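Local coordinates for protein 2-hydroxyisobutanoyl-CoA mutase large subunit (Aquincola tertiaricarbonis, PDB 4R3U) that works with a small cobalamin-binding subunit to interconvert 2-hydroxyisobutyryl-CoA and (S)-3-hydroxybutyryl-CoA, at residues S253-S258 with T344-L349; V358-L363 with K475-V480; Q527-A532 with K561-T566. All coordinates share one frame; numbering follows the deposited sequence.

In the fold
Contacts 1 and 2 touch one another, whereas contact 3 lies well apart from both, its nearest atoms about 20 Å from contact 1. Contact 1 is the most central: at one end of the barrel Y255 meets both the acyl group of the CoA ester and the turn after strand 340-344, while H256 bonds the ester. Helix 357-370 follows that turn, and its R360 carries contact 2, a buried polar join to the loop 475-480 where two large subunits meet. Contact 3 is partly buried and joins helices 518-532 and 553-564 by apolar packing alone. Chemistry thus passes from ligand recognition, through charge and hydrogen bonding, to methyl and ring contacts at the periphery.

Contact 1: residues S253-S258 with T344-L349; sequences SGYHIS and TAAATL. With 3HC (3-hydroxybutanoyl-coenzyme A), chain E.
The phenol of Y255 reaches across to the turn 344-349, its OH ending 3.4 Å from A346 CB. T344 O lies at the edge of the same ring, near its plane and 3.6 Å from CE1; its spacing from the hydroxyl is too long for a hydrogen bond, and the carbonyl takes one from N379 instead. With CG anti to the backbone N (chi1 -176°), the ring extends from the start of helix 255-259 across to the turn. The CE2 side of the ring also touches the ligand, obliquely, 3.6 Å from C2 of 3-hydroxybutanoyl-CoA. H256 supplies the polar contact, its NE2 donating to the thioester oxygen O1 at 2.9 Å with an N-H...O angle of 157°, while Y255 CD2 sits over the rim of one imidazole face. The same nitrogen bonds O1 of the 2-hydroxyisobutyryl isomer. A leucine in place of Y255 would probably leave C2 of the acyl group without its ring contact and a gap beside the methyl of A346, where the hydroxyl had reached. The turn is held from within by A345 O, which accepts from both T348 OG1 (2.6 Å) and T348 N. Cobalamin touches Y255, H256, A346 and A347, and 5'-deoxyadenosine touches Y255 and A346, so both segments line the active site. The segments begin at the ends of parallel strands 252-253 and 340-344 of the TIM barrel; strand 298-302 runs between these two, its F299 ring lying nearly parallel to Y255 and its V301 packing against Y255, S258 and A345.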
loop_
_atom_site.group_PDB
_atom_site.type_symbol
_atom_site.label_atom_id
_atom_site.label_comp_id
_atom_site.label_asym_id
_atom_site.label_seq_id
_atom_site.Cartn_x
_atom_site.Cartn_y
_atom_site.Cartn_z
ATOM N N SER A 253 -21.753 -12.365 8.572
ATOM C CA SER A 253 -20.743 -12.173 7.533
ATOM C C SER A 253 -21.139 -11.766 6.120
ATOM O O SER A 253 -22.053 -12.322 5.523
ATOM C CB SER A 253 -19.790 -13.368 7.488
ATOM O OG SER A 253 -19.525 -13.919 8.768
ATOM N N GLY A 254 -20.361 -10.850 5.573
ATOM C CA GLY A 254 -20.504 -10.384 4.198
ATOM C C GLY A 254 -19.338 -10.835 3.336
ATOM O O GLY A 254 -19.498 -11.012 2.123
ATOM N N TYR A 255 -18.170 -11.075 3.992
ATOM C CA TYR A 255 -16.950 -11.527 3.345
ATOM C C TYR A 255 -17.171 -12.626 2.274
ATOM O O TYR A 255 -16.741 -12.486 1.122
ATOM C CB TYR A 255 -15.901 -11.979 4.394
ATOM C CG TYR A 255 -14.572 -12.373 3.767
ATOM C CD1 TYR A 255 -13.614 -11.410 3.449
ATOM C CD2 TYR A 255 -14.306 -13.698 3.420
ATOM C CE1 TYR A 255 -12.436 -11.748 2.783
ATOM C CE2 TYR A 255 -13.125 -14.052 2.764
ATOM C CZ TYR A 255 -12.191 -13.074 2.445
ATOM O OH TYR A 255 -11.017 -13.415 1.803
ATOM N N HIS A 256 -17.821 -13.721 2.685
ATOM C CA HIS A 256 -18.078 -14.900 1.872
ATOM C C HIS A 256 -19.029 -14.608 0.745
ATOM O O HIS A 256 -18.893 -15.214 -0.316
ATOM C CB HIS A 256 -18.581 -16.041 2.755
ATOM C CG HIS A 256 -17.844 -16.136 4.057
ATOM N ND1 HIS A 256 -18.240 -15.393 5.171
ATOM C CD2 HIS A 256 -16.742 -16.852 4.377
ATOM C CE1 HIS A 256 -17.379 -15.703 6.126
ATOM N NE2 HIS A 256 -16.466 -16.580 5.699
ATOM N N ILE A 257 -20.017 -13.694 0.976
ATOM C CA ILE A 257 -20.980 -13.259 -0.036
ATOM C C ILE A 257 -20.169 -12.545 -1.130
ATOM O O ILE A 257 -20.319 -12.881 -2.312
ATOM C CB ILE A 257 -22.139 -12.391 0.583
ATOM C CG1 ILE A 257 -23.062 -13.244 1.509
ATOM C CG2 ILE A 257 -22.981 -11.661 -0.501
ATOM C CD1 ILE A 257 -23.772 -12.462 2.620
ATOM N N SER A 258 -19.259 -11.619 -0.733
ATOM C CA SER A 258 -18.387 -10.920 -1.691
ATOM C C SER A 258 -17.496 -11.911 -2.458
ATOM O O SER A 258 -17.458 -11.899 -3.693
ATOM C CB SER A 258 -17.514 -9.896 -0.976
ATOM O OG SER A 258 -16.777 -9.148 -1.926
ATOM N N THR A 344 -8.935 -8.665 4.001
ATOM C CA THR A 344 -8.663 -8.094 2.696
ATOM C C THR A 344 -9.156 -9.083 1.636
ATOM O O THR A 344 -9.242 -10.296 1.925
ATOM C CB THR A 344 -7.187 -7.640 2.603
ATOM O OG1 THR A 344 -6.317 -8.766 2.722
ATOM C CG2 THR A 344 -6.821 -6.593 3.669
ATOM N N ALA A 345 -9.558 -8.574 0.433
ATOM C CA ALA A 345 -10.082 -9.429 -0.630
ATOM C C ALA A 345 -9.068 -10.370 -1.263
ATOM O O ALA A 345 -8.248 -9.977 -2.112
ATOM C CB ALA A 345 -10.763 -8.592 -1.693
ATOM N N ALA A 346 -9.177 -11.643 -0.899
ATOM C CA ALA A 346 -8.369 -12.743 -1.404
ATOM C C ALA A 346 -8.640 -12.938 -2.943
ATOM O O ALA A 346 -7.708 -13.234 -3.705
ATOM C CB ALA A 346 -8.747 -13.970 -0.641
ATOM N N ALA A 347 -9.908 -12.698 -3.398
ATOM C CA ALA A 347 -10.275 -12.829 -4.801
ATOM C C ALA A 347 -9.538 -11.826 -5.760
ATOM O O ALA A 347 -9.513 -12.065 -6.988
ATOM C CB ALA A 347 -11.790 -12.744 -4.969
ATOM N N THR A 348 -8.935 -10.737 -5.206
ATOM C CA THR A 348 -8.190 -9.745 -5.999
ATOM C C THR A 348 -6.719 -10.149 -6.241
ATOM O O THR A 348 -6.034 -9.556 -7.086
ATOM C CB THR A 348 -8.202 -8.388 -5.348
ATOM O OG1 THR A 348 -7.512 -8.476 -4.118
ATOM C CG2 THR A 348 -9.583 -7.818 -5.163
ATOM N N LEU A 349 -6.227 -11.108 -5.453
ATOM C CA LEU A 349 -4.845 -11.561 -5.461
ATOM C C LEU A 349 -4.582 -12.586 -6.548
ATOM O O LEU A 349 -5.475 -13.354 -6.913
ATOM C CB LEU A 349 -4.427 -12.051 -4.058
ATOM C CG LEU A 349 -4.725 -11.108 -2.854
ATOM C CD1 LEU A 349 -4.111 -11.637 -1.594
ATOM C CD2 LEU A 349 -4.163 -9.726 -3.061
HETATM N N1A 3HC E . -11.399 2.556 23.723
HETATM C C2A 3HC E . -11.757 1.766 24.924
HETATM N N3A 3HC E . -11.935 0.341 24.619
HETATM C C4A 3HC E . -11.766 -0.144 23.365
HETATM C C5A 3HC E . -11.443 0.656 22.326
HETATM C C6A 3HC E . -11.285 1.985 22.511
HETATM N N6A 3HC E . -10.970 2.724 21.447
HETATM N N7A 3HC E . -11.339 -0.122 21.245
HETATM C C8A 3HC E . -11.585 -1.378 21.608
HETATM N N9A 3HC E . -11.878 -1.388 22.905
HETATM C C1B 3HC E . -12.227 -2.545 23.784
HETATM C C2B 3HC E . -13.537 -3.199 23.395
HETATM O O2B 3HC E . -14.654 -2.560 24.020
HETATM C C3B 3HC E . -13.341 -4.621 23.891
HETATM O O3B 3HC E . -13.608 -4.713 25.312
HETATM P P3B 3HC E . -14.476 -5.901 25.977
HETATM O O7A 3HC E . -13.704 -7.113 25.634
HETATM O O8A 3HC E . -14.443 -5.532 27.413
HETATM O O9A 3HC E . -15.790 -5.749 25.310
HETATM C C4B 3HC E . -11.853 -4.871 23.672
HETATM O O4B 3HC E . -11.209 -3.561 23.639
HETATM C C5B 3HC E . -11.608 -5.667 22.378
HETATM O O5B 3HC E . -11.839 -4.825 21.226
HETATM P P1A 3HC E . -12.998 -5.107 20.117
HETATM O O1A 3HC E . -14.127 -5.888 20.690
HETATM O O2A 3HC E . -13.302 -3.835 19.440
HETATM O O3A 3HC E . -12.076 -5.992 19.086
HETATM P P2A 3HC E . -11.995 -7.611 18.971
HETATM O O4A 3HC E . -10.991 -7.936 17.947
HETATM O O5A 3HC E . -11.881 -8.245 20.307
HETATM O O6A 3HC E . -13.443 -7.931 18.423
HETATM C CBP 3HC E . -15.171 -8.462 16.809
HETATM C CCP 3HC E . -13.913 -7.616 17.101
HETATM C CDP 3HC E . -16.271 -7.948 17.748
HETATM C CEP 3HC E . -15.630 -8.211 15.367
HETATM C CAP 3HC E . -14.909 -9.982 17.075
HETATM O OAP 3HC E . -16.080 -10.819 16.948
HETATM C C9P 3HC E . -13.666 -10.607 16.377
HETATM O O9P 3HC E . -12.553 -10.570 16.904
HETATM N N8P 3HC E . -13.900 -11.266 15.231
HETATM C C7P 3HC E . -12.819 -11.957 14.519
HETATM C C6P 3HC E . -13.390 -12.826 13.407
HETATM C C5P 3HC E . -12.294 -13.488 12.566
HETATM O O5P 3HC E . -11.094 -13.243 12.721
HETATM N N4P 3HC E . -12.778 -14.348 11.663
HETATM C C3P 3HC E . -11.917 -15.075 10.741
HETATM C C2P 3HC E . -12.747 -15.447 9.542
HETATM S S1P 3HC E . -11.753 -16.280 8.267
HETATM C C1 3HC E . -13.089 -16.578 7.097
HETATM O O1 3HC E . -14.213 -16.952 7.425
HETATM C C2 3HC E . -12.796 -16.250 5.622
HETATM C C3 3HC E . -11.965 -17.338 4.937
HETATM O O3 3HC E . -10.746 -17.520 5.650
HETATM C C4 3HC E . -12.739 -18.662 4.847
#

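Contact 2: residues V358-L363 with K475-V480; sequences VVRTSL and KPVIGV
The guanidinium of R360 meets the loop 475-480 edge-on: I478 O lies near its plane, and I478 N is also at the edge, while V477 CG1 approaches NH2 obliquely at 4.2 Å. NH2 donates to I478 O over 2.8 Å with an N-H...O angle of 150°, coming in tilted 16° from the carbonyl plane. I478 CB lies 3.8 Å from the same nitrogen, although the rest of the side chain turns off elsewhere. R360 reaches this far because its chain is extended from CG to NE, and CG is anti to the carbonyl carbon (chi1 -69°), carrying the group off helix 357-370 toward the loop. The carbonyl it grips belongs to the central peptide of a type II beta turn over V477-V480, closed by V480 N to V477 O at 3.0 Å, with G479 at the third position, where positive phi would jam a CB against the carbonyl O of I478. N481, just after the turn, takes a bond from V477 N on OD1 and gives one to K475 O from ND2. The second large subunit adds the counter-charge: E406 of that chain forms a salt bridge with R360 NH2 and accepts from I478 N, so one carboxylate oxygen ties helix to turn. NH1 is held by N357 and T350, which probably fixes the rotation of the guanidinium. Nearby on the same helix, V359 and S362 pack against S362 and V359 of the second large subunit.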
loop_
_atom_site.group_PDB
_atom_site.type_symbol
_atom_site.label_atom_id
_atom_site.label_comp_id
_atom_site.label_asym_id
_atom_site.label_seq_id
_atom_site.Cartn_x
_atom_site.Cartn_y
_atom_site.Cartn_z
ATOM N N VAL A 358 1.314 -7.865 -2.249
ATOM C CA VAL A 358 1.721 -7.059 -1.105
ATOM C C VAL A 358 1.137 -5.650 -1.243
ATOM O O VAL A 358 0.597 -5.132 -0.259
ATOM C CB VAL A 358 3.269 -7.102 -0.881
ATOM C CG1 VAL A 358 3.745 -6.124 0.212
ATOM C CG2 VAL A 358 3.731 -8.521 -0.582
ATOM N N VAL A 359 1.191 -5.068 -2.476
ATOM C CA VAL A 359 0.657 -3.738 -2.826
ATOM C C VAL A 359 -0.876 -3.729 -2.684
ATOM O O VAL A 359 -1.417 -2.839 -2.052
ATOM C CB VAL A 359 1.085 -3.271 -4.245
ATOM C CG1 VAL A 359 0.489 -1.886 -4.601
ATOM C CG2 VAL A 359 2.603 -3.266 -4.406
ATOM N N ARG A 360 -1.554 -4.712 -3.287
ATOM C CA ARG A 360 -3.000 -4.885 -3.281
ATOM C C ARG A 360 -3.520 -4.927 -1.865
ATOM O O ARG A 360 -4.448 -4.190 -1.543
ATOM C CB ARG A 360 -3.378 -6.199 -3.995
ATOM C CG ARG A 360 -3.132 -6.190 -5.493
ATOM C CD ARG A 360 -3.548 -7.497 -6.118
ATOM N NE ARG A 360 -3.608 -7.384 -7.570
ATOM C CZ ARG A 360 -2.930 -8.131 -8.428
ATOM N NH1 ARG A 360 -2.123 -9.089 -7.991
ATOM N NH2 ARG A 360 -3.063 -7.931 -9.736
ATOM N N THR A 361 -2.903 -5.768 -1.013
ATOM C CA THR A 361 -3.242 -5.989 0.403
ATOM C C THR A 361 -2.934 -4.766 1.254
ATOM O O THR A 361 -3.604 -4.570 2.256
ATOM C CB THR A 361 -2.632 -7.321 0.884
ATOM O OG1 THR A 361 -3.247 -8.370 0.145
ATOM C CG2 THR A 361 -2.803 -7.577 2.384
ATOM N N SER A 362 -1.939 -3.937 0.863
ATOM C CA SER A 362 -1.609 -2.696 1.602
ATOM C C SER A 362 -2.784 -1.719 1.499
ATOM O O SER A 362 -3.281 -1.247 2.520
ATOM C CB SER A 362 -0.350 -2.037 1.041
ATOM O OG SER A 362 0.773 -2.814 1.403
ATOM N N LEU A 363 -3.264 -1.478 0.250
ATOM C CA LEU A 363 -4.364 -0.575 -0.040
ATOM C C LEU A 363 -5.660 -1.031 0.649
ATOM O O LEU A 363 -6.355 -0.203 1.258
ATOM C CB LEU A 363 -4.538 -0.422 -1.572
ATOM C CG LEU A 363 -3.274 -0.020 -2.340
ATOM C CD1 LEU A 363 -3.522 0.039 -3.811
ATOM C CD2 LEU A 363 -2.680 1.290 -1.834
ATOM N N LYS A 475 -12.086 -5.155 -16.952
ATOM C CA LYS A 475 -11.675 -5.080 -15.552
ATOM C C LYS A 475 -10.196 -5.407 -15.544
ATOM O O LYS A 475 -9.824 -6.570 -15.794
ATOM C CB LYS A 475 -12.442 -6.047 -14.635
ATOM C CG LYS A 475 -12.060 -5.857 -13.168
ATOM C CD LYS A 475 -12.556 -6.978 -12.277
ATOM C CE LYS A 475 -12.508 -6.521 -10.850
ATOM N NZ LYS A 475 -12.940 -7.572 -9.900
ATOM N N PRO A 476 -9.337 -4.398 -15.283
ATOM C CA PRO A 476 -7.890 -4.662 -15.285
ATOM C C PRO A 476 -7.457 -5.493 -14.092
ATOM O O PRO A 476 -7.868 -5.246 -12.931
ATOM C CB PRO A 476 -7.263 -3.256 -15.254
ATOM C CG PRO A 476 -8.405 -2.285 -15.443
ATOM C CD PRO A 476 -9.625 -2.985 -14.965
ATOM N N VAL A 477 -6.685 -6.544 -14.396
ATOM C CA VAL A 477 -6.094 -7.429 -13.389
ATOM C C VAL A 477 -4.609 -7.564 -13.781
ATOM O O VAL A 477 -4.272 -8.266 -14.743
ATOM C CB VAL A 477 -6.836 -8.776 -13.143
ATOM C CG1 VAL A 477 -6.106 -9.614 -12.094
ATOM C CG2 VAL A 477 -8.276 -8.532 -12.701
ATOM N N ILE A 478 -3.745 -6.802 -13.069
ATOM C CA ILE A 478 -2.301 -6.769 -13.289
ATOM C C ILE A 478 -1.723 -8.203 -13.120
ATOM O O ILE A 478 -2.031 -8.893 -12.137
ATOM C CB ILE A 478 -1.582 -5.692 -12.392
ATOM C CG1 ILE A 478 -2.242 -4.274 -12.418
ATOM C CG2 ILE A 478 -0.096 -5.615 -12.649
ATOM C CD1 ILE A 478 -2.432 -3.552 -13.781
ATOM N N GLY A 479 -0.959 -8.639 -14.120
ATOM C CA GLY A 479 -0.345 -9.958 -14.150
ATOM C C GLY A 479 -1.194 -10.970 -14.889
ATOM O O GLY A 479 -0.662 -11.971 -15.379
ATOM N N VAL A 480 -2.509 -10.686 -15.016
ATOM C CA VAL A 480 -3.500 -11.575 -15.628
ATOM C C VAL A 480 -3.947 -11.129 -17.054
ATOM O O VAL A 480 -3.959 -11.963 -17.965
ATOM C CB VAL A 480 -4.668 -11.857 -14.632
ATOM C CG1 VAL A 480 -5.805 -12.678 -15.252
ATOM C CG2 VAL A 480 -4.150 -12.532 -13.364
#

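Contact 3: residues Q527-A532 with K561-T566; sequences QLVAVA and KGIWGT
I563 and A532 bury the most surface here, with V529 next, all three being apolar. I563 is branched between the two others: its CG2 lies 3.8 Å from V529 CG1, and its CD1 reaches the methyl of A532 at 3.7 Å. CG1 of I563 lies between the backbone N and the carbonyl carbon (chi1 63°), which leaves CG2 on the side of V529. A532 CB, pointing at helix 553-564, is shared by a second partner, the W564 indole, whose CZ2 comes within 3.6 Å at an oblique angle. CD1 of I563 also stands over one face of that indole, near its rim, so isoleucine, alanine and tryptophan pack as one group. Beyond the contact, W564 meets Y224 edge to face and leans on helix 226-243, whose R231 bonds the carbonyl oxygens of V531 and A532 at the end of helix 518-532. Helix 553-564 ends after W564; G565 has positive phi, and its N still bonds K561 O at 2.7 Å. The result is apolar helix-helix packing between the ends of helices 518-532 and 553-564, in the helical part of the chain that follows the barrel strands and away from the active site.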
loop_
_atom_site.group_PDB
_atom_site.type_symbol
_atom_site.label_atom_id
_atom_site.label_comp_id
_atom_site.label_asym_id
_atom_site.label_seq_id
_atom_site.Cartn_x
_atom_site.Cartn_y
_atom_site.Cartn_z
ATOM N N GLN A 527 -30.380 -37.669 25.687
ATOM C CA GLN A 527 -30.913 -36.489 26.362
ATOM C C GLN A 527 -30.856 -35.314 25.376
ATOM O O GLN A 527 -31.784 -34.515 25.335
ATOM C CB GLN A 527 -30.108 -36.145 27.618
ATOM C CG GLN A 527 -30.326 -37.030 28.824
ATOM C CD GLN A 527 -29.180 -36.873 29.796
ATOM O OE1 GLN A 527 -28.460 -37.829 30.098
ATOM N NE2 GLN A 527 -28.950 -35.655 30.280
ATOM N N LEU A 528 -29.787 -35.217 24.578
ATOM C CA LEU A 528 -29.632 -34.155 23.577
ATOM C C LEU A 528 -30.765 -34.126 22.523
ATOM O O LEU A 528 -31.262 -33.046 22.198
ATOM C CB LEU A 528 -28.240 -34.180 22.933
ATOM C CG LEU A 528 -27.838 -32.922 22.188
ATOM C CD1 LEU A 528 -27.451 -31.790 23.165
ATOM C CD2 LEU A 528 -26.731 -33.233 21.214
ATOM N N VAL A 529 -31.187 -35.300 22.037
ATOM C CA VAL A 529 -32.304 -35.463 21.104
ATOM C C VAL A 529 -33.600 -34.868 21.741
ATOM O O VAL A 529 -34.346 -34.156 21.066
ATOM C CB VAL A 529 -32.475 -36.965 20.728
ATOM C CG1 VAL A 529 -33.868 -37.257 20.161
ATOM C CG2 VAL A 529 -31.386 -37.411 19.762
ATOM N N ALA A 530 -33.835 -35.153 23.036
ATOM C CA ALA A 530 -34.994 -34.665 23.784
ATOM C C ALA A 530 -34.980 -33.125 23.928
ATOM O O ALA A 530 -36.037 -32.489 23.829
ATOM C CB ALA A 530 -35.052 -35.325 25.149
ATOM N N VAL A 531 -33.784 -32.545 24.144
ATOM C CA VAL A 531 -33.549 -31.108 24.252
ATOM C C VAL A 531 -33.756 -30.495 22.864
ATOM O O VAL A 531 -34.385 -29.437 22.766
ATOM C CB VAL A 531 -32.134 -30.803 24.810
ATOM C CG1 VAL A 531 -31.801 -29.316 24.731
ATOM C CG2 VAL A 531 -31.990 -31.312 26.239
ATOM N N ALA A 532 -33.250 -31.170 21.790
ATOM C CA ALA A 532 -33.391 -30.712 20.402
ATOM C C ALA A 532 -34.851 -30.784 19.945
ATOM O O ALA A 532 -35.288 -29.923 19.190
ATOM C CB ALA A 532 -32.501 -31.519 19.481
ATOM N N LYS A 561 -28.737 -35.715 13.294
ATOM C CA LYS A 561 -29.155 -35.982 11.909
ATOM C C LYS A 561 -30.373 -36.945 11.878
ATOM O O LYS A 561 -31.226 -36.823 11.001
ATOM C CB LYS A 561 -28.012 -36.589 11.096
ATOM C CG LYS A 561 -27.060 -35.565 10.510
ATOM C CD LYS A 561 -25.897 -36.274 9.849
ATOM C CE LYS A 561 -24.960 -35.319 9.159
ATOM N NZ LYS A 561 -23.709 -35.997 8.734
ATOM N N GLY A 562 -30.446 -37.852 12.858
ATOM C CA GLY A 562 -31.539 -38.807 13.042
ATOM C C GLY A 562 -32.911 -38.185 13.250
ATOM O O GLY A 562 -33.922 -38.782 12.857
ATOM N N ILE A 563 -32.963 -36.973 13.862
ATOM C CA ILE A 563 -34.230 -36.244 14.073
ATOM C C ILE A 563 -34.439 -35.059 13.101
ATOM O O ILE A 563 -35.578 -34.659 12.861
ATOM C CB ILE A 563 -34.497 -35.849 15.565
ATOM C CG1 ILE A 563 -33.437 -34.878 16.122
ATOM C CG2 ILE A 563 -34.679 -37.079 16.468
ATOM C CD1 ILE A 563 -34.027 -33.777 16.965
ATOM N N TRP A 564 -33.339 -34.483 12.579
ATOM C CA TRP A 564 -33.360 -33.298 11.714
ATOM C C TRP A 564 -33.118 -33.541 10.228
ATOM O O TRP A 564 -33.579 -32.749 9.392
ATOM C CB TRP A 564 -32.372 -32.243 12.230
ATOM C CG TRP A 564 -32.833 -31.536 13.473
ATOM C CD1 TRP A 564 -34.117 -31.428 13.929
ATOM C CD2 TRP A 564 -32.013 -30.811 14.403
ATOM N NE1 TRP A 564 -34.147 -30.687 15.082
ATOM C CE2 TRP A 564 -32.868 -30.294 15.399
ATOM C CE3 TRP A 564 -30.636 -30.537 14.486
ATOM C CZ2 TRP A 564 -32.390 -29.516 16.471
ATOM C CZ3 TRP A 564 -30.163 -29.782 15.555
ATOM C CH2 TRP A 564 -31.030 -29.295 16.539
ATOM N N GLY A 565 -32.380 -34.599 9.911
ATOM C CA GLY A 565 -32.021 -34.894 8.530
ATOM C C GLY A 565 -30.864 -34.026 8.096
ATOM O O GLY A 565 -30.174 -33.438 8.929
ATOM N N THR A 566 -30.623 -33.955 6.796
ATOM C CA THR A 566 -29.538 -33.150 6.236
ATOM C C THR A 566 -30.070 -32.244 5.162
ATOM O O THR A 566 -31.128 -32.524 4.587
ATOM C CB THR A 566 -28.400 -34.031 5.717
ATOM O OG1 THR A 566 -28.872 -34.860 4.657
ATOM C CG2 THR A 566 -27.765 -34.876 6.811
#